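Local coordinates for protein intimin (Escherichia coli O127:H6 str. E2348/69, PDB 6TQD) that probably helps the bacterium adhere to host cells, its two extracellular juncture domains forming a constitutively extended part of the intimin passenger, at residues S74-R82 with N93-L101; A124-T135 with G170-P181. All blocks are in the same frame, centred on the assembly; numbering follows the deposited sequence.

Interaction 1. Residues S74-R82 with N93-L101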
loop_
_atom_site.group_PDB
_atom_site.type_symbol
_atom_site.label_atom_id
_atom_site.label_comp_id
_atom_site.label_asym_id
_atom_site.label_seq_id
_atom_site.Cartn_x
_atom_site.Cartn_y
_atom_site.Cartn_z
ATOM N N SER A 74 5.818 -4.787 5.516
ATOM C CA SER A 74 6.052 -3.352 5.475
ATOM C C SER A 74 5.683 -2.777 4.114
ATOM O O SER A 74 4.961 -1.771 4.020
ATOM C CB SER A 74 7.521 -3.068 5.791
ATOM O OG SER A 74 7.933 -1.850 5.219
ATOM N N ASN A 75 6.206 -3.377 3.056
ATOM C CA ASN A 75 6.013 -2.927 1.675
ATOM C C ASN A 75 6.571 -1.531 1.420
ATOM O O ASN A 75 6.196 -0.890 0.444
ATOM C CB ASN A 75 4.550 -3.049 1.250
ATOM C CG ASN A 75 4.086 -4.472 1.276
ATOM O OD1 ASN A 75 4.586 -5.312 0.518
ATOM N ND2 ASN A 75 3.150 -4.783 2.180
ATOM N N VAL A 76 7.462 -1.060 2.293
ATOM C CA VAL A 76 8.184 0.190 2.114
ATOM C C VAL A 76 9.667 -0.139 2.038
ATOM O O VAL A 76 10.187 -0.871 2.883
ATOM C CB VAL A 76 7.901 1.170 3.266
ATOM C CG1 VAL A 76 8.661 2.456 3.062
ATOM C CG2 VAL A 76 6.419 1.470 3.352
ATOM N N TYR A 77 10.342 0.397 1.027
ATOM C CA TYR A 77 11.734 0.069 0.758
ATOM C C TYR A 77 12.515 1.363 0.612
ATOM O O TYR A 77 12.169 2.199 -0.223
ATOM C CB TYR A 77 11.854 -0.777 -0.512
ATOM C CG TYR A 77 11.032 -2.033 -0.418
ATOM C CD1 TYR A 77 11.543 -3.168 0.188
ATOM C CD2 TYR A 77 9.739 -2.062 -0.895
ATOM C CE1 TYR A 77 10.787 -4.315 0.307
ATOM C CE2 TYR A 77 8.970 -3.214 -0.789
ATOM C CZ TYR A 77 9.502 -4.327 -0.194
ATOM O OH TYR A 77 8.749 -5.469 -0.070
ATOM N N LYS A 78 13.557 1.522 1.418
ATOM C CA LYS A 78 14.384 2.721 1.404
ATOM C C LYS A 78 15.671 2.371 0.672
ATOM O O LYS A 78 16.372 1.424 1.058
ATOM C CB LYS A 78 14.713 3.169 2.829
ATOM C CG LYS A 78 13.498 3.483 3.695
ATOM C CD LYS A 78 12.949 4.870 3.490
ATOM C CE LYS A 78 11.778 5.137 4.433
ATOM N NZ LYS A 78 11.152 6.468 4.196
ATOM N N VAL A 79 15.969 3.110 -0.403
ATOM C CA VAL A 79 17.172 2.901 -1.192
ATOM C C VAL A 79 17.887 4.246 -1.305
ATOM O O VAL A 79 17.306 5.305 -1.064
ATOM C CB VAL A 79 16.867 2.338 -2.596
ATOM C CG1 VAL A 79 16.061 1.048 -2.494
ATOM C CG2 VAL A 79 16.106 3.367 -3.423
ATOM N N THR A 80 19.172 4.200 -1.673
ATOM C CA THR A 80 19.967 5.409 -1.737
ATOM C C THR A 80 20.730 5.485 -3.056
ATOM O O THR A 80 21.164 4.470 -3.602
ATOM C CB THR A 80 20.961 5.542 -0.567
ATOM O OG1 THR A 80 21.708 4.333 -0.424
ATOM C CG2 THR A 80 20.220 5.855 0.724
ATOM N N ALA A 81 20.919 6.706 -3.535
ATOM C CA ALA A 81 21.667 6.967 -4.749
ATOM C C ALA A 81 22.708 8.033 -4.483
ATOM O O ALA A 81 22.435 9.023 -3.812
ATOM C CB ALA A 81 20.757 7.494 -5.854
ATOM N N ARG A 82 23.884 7.853 -5.067
ATOM C CA ARG A 82 24.969 8.810 -4.987
ATOM C C ARG A 82 25.451 9.077 -6.402
ATOM O O ARG A 82 25.754 8.138 -7.146
ATOM C CB ARG A 82 26.103 8.256 -4.125
ATOM C CG ARG A 82 27.219 9.251 -3.833
ATOM C CD ARG A 82 28.374 8.600 -3.078
ATOM N NE ARG A 82 28.082 8.200 -1.696
ATOM C CZ ARG A 82 28.117 9.017 -0.643
ATOM N NH1 ARG A 82 28.375 10.308 -0.807
ATOM N NH2 ARG A 82 27.910 8.547 0.575
ATOM N N ASN A 93 24.478 11.054 -0.471
ATOM C CA ASN A 93 23.796 9.780 -0.692
ATOM C C ASN A 93 22.327 10.045 -0.383
ATOM O O ASN A 93 21.964 10.273 0.773
ATOM C CB ASN A 93 24.406 8.710 0.209
ATOM C CG ASN A 93 24.219 7.307 -0.332
ATOM O OD1 ASN A 93 23.891 7.106 -1.512
ATOM N ND2 ASN A 93 24.487 6.322 0.514
ATOM N N VAL A 94 21.493 10.038 -1.411
ATOM C CA VAL A 94 20.145 10.584 -1.326
ATOM C C VAL A 94 19.126 9.462 -1.237
ATOM O O VAL A 94 19.154 8.502 -2.021
ATOM C CB VAL A 94 19.860 11.493 -2.541
ATOM C CG1 VAL A 94 18.486 12.099 -2.457
ATOM C CG2 VAL A 94 20.914 12.593 -2.636
ATOM N N LEU A 95 18.175 9.625 -0.325
ATOM C CA LEU A 95 17.170 8.618 -0.051
ATOM C C LEU A 95 16.040 8.695 -1.063
ATOM O O LEU A 95 15.551 9.774 -1.413
ATOM C CB LEU A 95 16.605 8.867 1.348
ATOM C CG LEU A 95 15.409 8.028 1.785
ATOM C CD1 LEU A 95 15.791 6.566 1.864
ATOM C CD2 LEU A 95 14.900 8.540 3.119
ATOM N N LEU A 96 15.646 7.527 -1.549
ATOM C CA LEU A 96 14.429 7.331 -2.322
ATOM C C LEU A 96 13.614 6.270 -1.595
ATOM O O LEU A 96 14.144 5.207 -1.263
ATOM C CB LEU A 96 14.757 6.845 -3.729
ATOM C CG LEU A 96 13.626 6.332 -4.621
ATOM C CD1 LEU A 96 12.620 7.430 -4.938
ATOM C CD2 LEU A 96 14.161 5.724 -5.907
ATOM N N THR A 97 12.340 6.558 -1.352
ATOM C CA THR A 97 11.431 5.633 -0.692
ATOM C C THR A 97 10.471 5.067 -1.728
ATOM O O THR A 97 9.849 5.822 -2.490
ATOM C CB THR A 97 10.679 6.325 0.443
ATOM O OG1 THR A 97 11.625 6.871 1.382
ATOM C CG2 THR A 97 9.755 5.344 1.169
ATOM N N ILE A 98 10.379 3.745 -1.770
ATOM C CA ILE A 98 9.540 3.026 -2.722
ATOM C C ILE A 98 8.498 2.258 -1.920
ATOM O O ILE A 98 8.845 1.429 -1.068
ATOM C CB ILE A 98 10.381 2.083 -3.595
ATOM C CG1 ILE A 98 11.402 2.905 -4.404
ATOM C CG2 ILE A 98 9.501 1.222 -4.504
ATOM C CD1 ILE A 98 12.513 2.088 -5.018
ATOM N N THR A 99 7.229 2.536 -2.185
ATOM C CA THR A 99 6.122 1.873 -1.509
ATOM C C THR A 99 5.364 1.035 -2.526
ATOM O O THR A 99 5.026 1.522 -3.609
ATOM C CB THR A 99 5.193 2.898 -0.871
ATOM O OG1 THR A 99 5.947 3.697 0.057
ATOM C CG2 THR A 99 4.066 2.208 -0.119
ATOM N N VAL A 100 5.078 -0.207 -2.163
ATOM C CA VAL A 100 4.478 -1.193 -3.048
ATOM C C VAL A 100 3.037 -1.395 -2.604
ATOM O O VAL A 100 2.774 -1.708 -1.431
ATOM C CB VAL A 100 5.255 -2.520 -3.002
ATOM C CG1 VAL A 100 4.561 -3.576 -3.839
ATOM C CG2 VAL A 100 6.667 -2.300 -3.493
ATOM N N LEU A 101 2.116 -1.213 -3.535
ATOM C CA LEU A 101 0.703 -1.499 -3.342
ATOM C C LEU A 101 0.348 -2.813 -4.023
ATOM O O LEU A 101 0.998 -3.244 -4.975
ATOM C CB LEU A 101 -0.152 -0.372 -3.910
ATOM C CG LEU A 101 -0.091 0.986 -3.202
ATOM C CD1 LEU A 101 1.187 1.747 -3.530
ATOM C CD2 LEU A 101 -1.302 1.825 -3.556
#

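Interaction 2. Residues A124-T135 with G170-P181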
loop_
_atom_site.group_PDB
_atom_site.type_symbol
_atom_site.label_atom_id
_atom_site.label_comp_id
_atom_site.label_asym_id
_atom_site.label_seq_id
_atom_site.Cartn_x
_atom_site.Cartn_y
_atom_site.Cartn_z
ATOM N N ALA A 124 -25.519 -18.906 15.121
ATOM C CA ALA A 124 -26.635 -18.289 14.409
ATOM C C ALA A 124 -27.808 -18.004 15.340
ATOM O O ALA A 124 -28.947 -18.388 15.068
ATOM C CB ALA A 124 -27.062 -19.183 13.250
ATOM N N ASP A 125 -27.531 -17.330 16.456
ATOM C CA ASP A 125 -28.548 -17.021 17.455
ATOM C C ASP A 125 -28.965 -15.556 17.444
ATOM O O ASP A 125 -29.693 -15.127 18.340
ATOM C CB ASP A 125 -28.065 -17.420 18.851
ATOM C CG ASP A 125 -26.797 -16.701 19.275
ATOM O OD1 ASP A 125 -26.237 -15.911 18.479
ATOM O OD2 ASP A 125 -26.352 -16.933 20.416
ATOM N N GLY A 126 -28.540 -14.790 16.448
ATOM C CA GLY A 126 -28.837 -13.375 16.431
ATOM C C GLY A 126 -28.187 -12.585 17.541
ATOM O O GLY A 126 -28.575 -11.437 17.778
ATOM N N THR A 127 -27.213 -13.170 18.234
ATOM C CA THR A 127 -26.641 -12.548 19.422
ATOM C C THR A 127 -25.119 -12.484 19.333
ATOM O O THR A 127 -24.526 -11.434 19.616
ATOM C CB THR A 127 -27.081 -13.296 20.687
ATOM O OG1 THR A 127 -28.509 -13.455 20.673
ATOM C CG2 THR A 127 -26.701 -12.519 21.922
ATOM N N GLU A 128 -24.468 -13.583 18.957
ATOM C CA GLU A 128 -23.014 -13.556 18.881
ATOM C C GLU A 128 -22.568 -12.626 17.757
ATOM O O GLU A 128 -23.076 -12.704 16.639
ATOM C CB GLU A 128 -22.408 -14.936 18.660
ATOM C CG GLU A 128 -20.875 -14.842 18.728
ATOM C CD GLU A 128 -20.143 -16.165 18.672
ATOM O OE1 GLU A 128 -18.906 -16.141 18.869
ATOM O OE2 GLU A 128 -20.774 -17.213 18.425
ATOM N N ALA A 129 -21.623 -11.748 18.069
ATOM C CA ALA A 129 -21.166 -10.733 17.135
ATOM C C ALA A 129 -19.840 -11.137 16.515
ATOM O O ALA A 129 -18.937 -11.630 17.199
ATOM C CB ALA A 129 -20.993 -9.395 17.857
ATOM N N ILE A 130 -19.736 -10.920 15.205
ATOM C CA ILE A 130 -18.463 -10.921 14.486
ATOM C C ILE A 130 -18.098 -9.466 14.236
ATOM O O ILE A 130 -18.885 -8.713 13.650
ATOM C CB ILE A 130 -18.573 -11.701 13.170
ATOM C CG1 ILE A 130 -18.917 -13.172 13.449
ATOM C CG2 ILE A 130 -17.279 -11.578 12.372
ATOM C CD1 ILE A 130 -19.091 -14.010 12.197
ATOM N N THR A 131 -16.912 -9.057 14.682
ATOM C CA THR A 131 -16.492 -7.665 14.583
ATOM C C THR A 131 -15.502 -7.516 13.440
ATOM O O THR A 131 -14.491 -8.229 13.385
ATOM C CB THR A 131 -15.868 -7.175 15.885
ATOM O OG1 THR A 131 -16.831 -7.321 16.941
ATOM C CG2 THR A 131 -15.462 -5.722 15.768
ATOM N N TYR A 132 -15.785 -6.574 12.552
ATOM C CA TYR A 132 -14.963 -6.308 11.377
ATOM C C TYR A 132 -14.185 -5.019 11.572
ATOM O O TYR A 132 -14.683 -4.060 12.159
ATOM C CB TYR A 132 -15.835 -6.167 10.133
ATOM C CG TYR A 132 -16.449 -7.451 9.633
ATOM C CD1 TYR A 132 -17.550 -8.023 10.266
ATOM C CD2 TYR A 132 -15.942 -8.085 8.511
ATOM C CE1 TYR A 132 -18.110 -9.203 9.793
ATOM C CE2 TYR A 132 -16.496 -9.258 8.033
ATOM C CZ TYR A 132 -17.585 -9.812 8.676
ATOM O OH TYR A 132 -18.154 -10.983 8.214
ATOM N N THR A 133 -12.963 -4.992 11.040
ATOM C CA THR A 133 -12.098 -3.825 11.102
ATOM C C THR A 133 -11.649 -3.515 9.684
ATOM O O THR A 133 -11.080 -4.377 9.015
ATOM C CB THR A 133 -10.874 -4.084 11.986
ATOM O OG1 THR A 133 -11.291 -4.417 13.313
ATOM C CG2 THR A 133 -9.981 -2.844 12.036
ATOM N N ALA A 134 -11.916 -2.301 9.239
ATOM C CA ALA A 134 -11.421 -1.790 7.975
ATOM C C ALA A 134 -10.270 -0.839 8.249
ATOM O O ALA A 134 -10.345 -0.004 9.161
ATOM C CB ALA A 134 -12.514 -1.023 7.237
ATOM N N THR A 135 -9.201 -0.985 7.477
ATOM C CA THR A 135 -8.060 -0.084 7.518
ATOM C C THR A 135 -8.035 0.728 6.236
ATOM O O THR A 135 -8.135 0.166 5.140
ATOM C CB THR A 135 -6.757 -0.870 7.671
ATOM O OG1 THR A 135 -6.822 -1.700 8.836
ATOM C CG2 THR A 135 -5.584 0.099 7.833
ATOM N N GLY A 170 -6.362 4.907 11.363
ATOM C CA GLY A 170 -6.936 4.516 10.092
ATOM C C GLY A 170 -7.937 3.387 10.156
ATOM O O GLY A 170 -8.259 2.806 9.126
ATOM N N LYS A 171 -8.451 3.059 11.334
ATOM C CA LYS A 171 -9.303 1.890 11.513
ATOM C C LYS A 171 -10.736 2.281 11.859
ATOM O O LYS A 171 -10.974 3.189 12.662
ATOM C CB LYS A 171 -8.725 0.964 12.590
ATOM C CG LYS A 171 -7.326 0.450 12.225
ATOM C CD LYS A 171 -6.913 -0.736 13.079
ATOM C CE LYS A 171 -5.481 -1.162 12.781
ATOM N NZ LYS A 171 -5.260 -1.496 11.348
ATOM N N ALA A 172 -11.689 1.601 11.229
ATOM C CA ALA A 172 -13.115 1.747 11.519
ATOM C C ALA A 172 -13.710 0.355 11.690
ATOM O O ALA A 172 -13.313 -0.575 10.994
ATOM C CB ALA A 172 -13.818 2.473 10.367
ATOM N N THR A 173 -14.669 0.209 12.611
ATOM C CA THR A 173 -15.194 -1.105 12.955
ATOM C C THR A 173 -16.716 -1.146 12.840
ATOM O O THR A 173 -17.397 -0.112 12.865
ATOM C CB THR A 173 -14.772 -1.556 14.367
ATOM O OG1 THR A 173 -15.293 -0.650 15.352
ATOM C CG2 THR A 173 -13.262 -1.627 14.498
ATOM N N VAL A 174 -17.228 -2.370 12.715
ATOM C CA VAL A 174 -18.668 -2.630 12.670
ATOM C C VAL A 174 -18.865 -4.068 13.131
ATOM O O VAL A 174 -17.957 -4.888 13.035
ATOM C CB VAL A 174 -19.223 -2.405 11.242
ATOM C CG1 VAL A 174 -18.653 -3.430 10.273
ATOM C CG2 VAL A 174 -20.744 -2.434 11.239
ATOM N N THR A 175 -20.070 -4.385 13.633
ATOM C CA THR A 175 -20.367 -5.748 14.059
ATOM C C THR A 175 -21.466 -6.352 13.186
ATOM O O THR A 175 -22.260 -5.641 12.567
ATOM C CB THR A 175 -20.775 -5.845 15.536
ATOM O OG1 THR A 175 -22.113 -5.362 15.711
ATOM C CG2 THR A 175 -19.816 -5.047 16.422
ATOM N N LEU A 176 -21.465 -7.680 13.124
ATOM C CA LEU A 176 -22.379 -8.468 12.309
ATOM C C LEU A 176 -22.967 -9.580 13.169
ATOM O O LEU A 176 -22.232 -10.248 13.894
ATOM C CB LEU A 176 -21.610 -9.085 11.138
ATOM C CG LEU A 176 -22.453 -9.845 10.124
ATOM C CD1 LEU A 176 -23.195 -8.862 9.225
ATOM C CD2 LEU A 176 -21.592 -10.803 9.313
ATOM N N LYS A 177 -24.281 -9.773 13.078
ATOM C CA LYS A 177 -24.983 -10.843 13.788
ATOM C C LYS A 177 -25.984 -11.473 12.831
ATOM O O LYS A 177 -26.405 -10.850 11.852
ATOM C CB LYS A 177 -25.741 -10.314 15.016
ATOM C CG LYS A 177 -24.865 -9.607 16.040
ATOM C CD LYS A 177 -25.699 -8.917 17.109
ATOM C CE LYS A 177 -24.816 -8.160 18.090
ATOM N NZ LYS A 177 -25.613 -7.467 19.140
ATOM N N SER A 178 -26.385 -12.709 13.117
ATOM C CA SER A 178 -27.367 -13.365 12.257
ATOM C C SER A 178 -28.133 -14.426 13.030
ATOM O O SER A 178 -27.569 -15.095 13.900
ATOM C CB SER A 178 -26.709 -14.023 11.039
ATOM O OG SER A 178 -27.687 -14.610 10.200
ATOM N N ASP A 179 -29.417 -14.565 12.691
ATOM C CA ASP A 179 -30.297 -15.613 13.192
ATOM C C ASP A 179 -30.401 -16.812 12.253
ATOM O O ASP A 179 -31.171 -17.735 12.533
ATOM C CB ASP A 179 -31.712 -15.048 13.383
ATOM C CG ASP A 179 -31.815 -14.107 14.560
ATOM O OD1 ASP A 179 -31.643 -14.565 15.710
ATOM O OD2 ASP A 179 -32.071 -12.903 14.336
ATOM N N LYS A 180 -29.671 -16.819 11.145
ATOM C CA LYS A 180 -29.808 -17.853 10.129
ATOM C C LYS A 180 -28.445 -18.480 9.874
ATOM O O LYS A 180 -27.444 -17.750 9.742
ATOM C CB LYS A 180 -30.344 -17.218 8.834
ATOM C CG LYS A 180 -30.445 -18.182 7.661
ATOM C CD LYS A 180 -31.040 -17.500 6.435
ATOM C CE LYS A 180 -31.051 -18.423 5.227
ATOM N NZ LYS A 180 -31.593 -17.744 4.015
ATOM N N PRO A 181 -28.350 -19.807 9.797
ATOM C CA PRO A 181 -27.074 -20.420 9.407
ATOM C C PRO A 181 -26.770 -20.146 7.943
ATOM O O PRO A 181 -27.668 -20.121 7.102
ATOM C CB PRO A 181 -27.313 -21.916 9.647
ATOM C CG PRO A 181 -28.776 -22.078 9.494
ATOM C CD PRO A 181 -29.383 -20.826 10.067
HETATM O O HOH W 1 -28.401 -9.171 19.535
HETATM O O HOH W 2 -25.282 -9.350 20.963
HETATM O O HOH W 3 -25.299 -14.067 15.544
#

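Interaction 1. Residues S74-R82 with N93-L101
Val79 and Leu96 face each other in a hydrogen-bonded antiparallel pair, and the tight side of this contact is built around them. Leu96 N donates to Val79 O at 2.8 Å with an almost straight N-H...O angle of 179°, and Val79 N returns the bond to Leu96 O. Both side chains leave the same face of the sheet side by side, CG2 of Val79 lying 3.7 Å from CB of Leu96. That methyl sits between the backbone N and the carbonyl carbon of Val79 (CG1 chi1 -56°), a rotation that also brings it to 4.1 Å from CD1 of Ile98. Farther along the face the Tyr77 ring crosses Val100 obliquely: CG2 of Val100 meets the ring edge, near its plane, 3.7 Å from CE2. Trp39, Leu44 and Ile14 of adjoining elements complete this buried layer.

The other face, with Val76, Lys78, Thr80, Leu95 and Thr97, is looser and more polar: Lys78 and Leu95 are exposed, whereas Tyr77, Val79, Leu96 and Ile98 are buried. The Lys78 chain bends at chi2 (-83°) and then runs extended, which swings NZ back over the neighbouring strand to donate to Thr97 OG1 at 2.9 Å. Its aliphatic part is used as well, CD packing 3.7 Å from CD1 of Leu95. Toward the hairpin's turn, CB of Asn93 lies over one face of the Arg82 guanidinium, 3.5 Å from NH2.

Just before strand 76-85 begins, Asn75 O accepts from Val100 N, while Asn75 OD1 accepts a hydrogen bond from Val70 N. Seven backbone bonds, with hydrogen-bonded and non-hydrogen-bonded pairs alternating, establish the antiparallel pairing; because strands 76-85 and 90-101 follow each other directly, they form a beta hairpin, central in a four-stranded sheet of the N-terminal domain.

Interaction 2. Residues A124-T135 with G170-P181
Tyr132 and Leu176 make the main apolar contact, meeting diagonally on the buried face: Leu176 lies two residues beyond Val174, the partner of Tyr132. CE1 of the ring lies 3.8 Å from CB of Leu176, and OH reaches to 3.6 Å from CD2. Leu176 brings its branch there by holding CG opposite the backbone N (chi1 -175°). Beside them, CB of Tyr132 touches CG1 of Val174 at 3.9 Å.

The backbone beneath fixes this register. Ile130, Tyr132 and Ala134 pair with Leu176, Val174 and Ala172 through six hydrogen bonds; the one from Tyr132 N to Val174 O is nearly straight at 174°. Threonines line the other face, where Thr133 OG1 approaches CG2 of Thr173 at 3.6 Å.

Past the strands the contact continues through a turn. Gly126 N donates to Ser178 O at 2.7 Å, coming from well above the carbonyl plane. The extended Lys177 chain lies along the loop, its NZ joined through one water to Gly126 O and through another to Thr127 O. A second shell shapes that loop: Asp125 OD1 accepts from Thr127 N and Glu128 N, an Asx turn and motif, while Glu128 pairs with Lys119 and also receives Lys123 N. Ser178 OG takes Lys180 N in an ST turn and is hydrogen-bonded to Thr156 O.

Strand 111-117 flanks strand 130-138, the ring planes of Phe115 and Tyr132 about 35° apart. Across the core of this Ig-like beta sandwich, strands 147-154, 182-189 and 197-205 cover the buried face with Ile152, Val186 and Val202 among others.

How the interactions relate
After the strands up to 62-65, the chain forms interaction 1, where strand 76-85 turns back after a short connection and strand 90-101 closes a local hairpin. It then enters the second domain with strand 111-117. Interaction 2 opens at 124-135 and closes only at 170-181, after 34 intervening residues that include strand 147-154 of the facing sheet, so it joins sequence-distant strands of one sheet. The two loops are in series: neither nests in nor crosses the other. The contacts lie in different sheets, so each ties together its own domain. Their centres are 38 Å apart, on opposite sides of the chain's centre, and their nearest atoms about 11 Å apart, consistent with an extended two-domain arrangement.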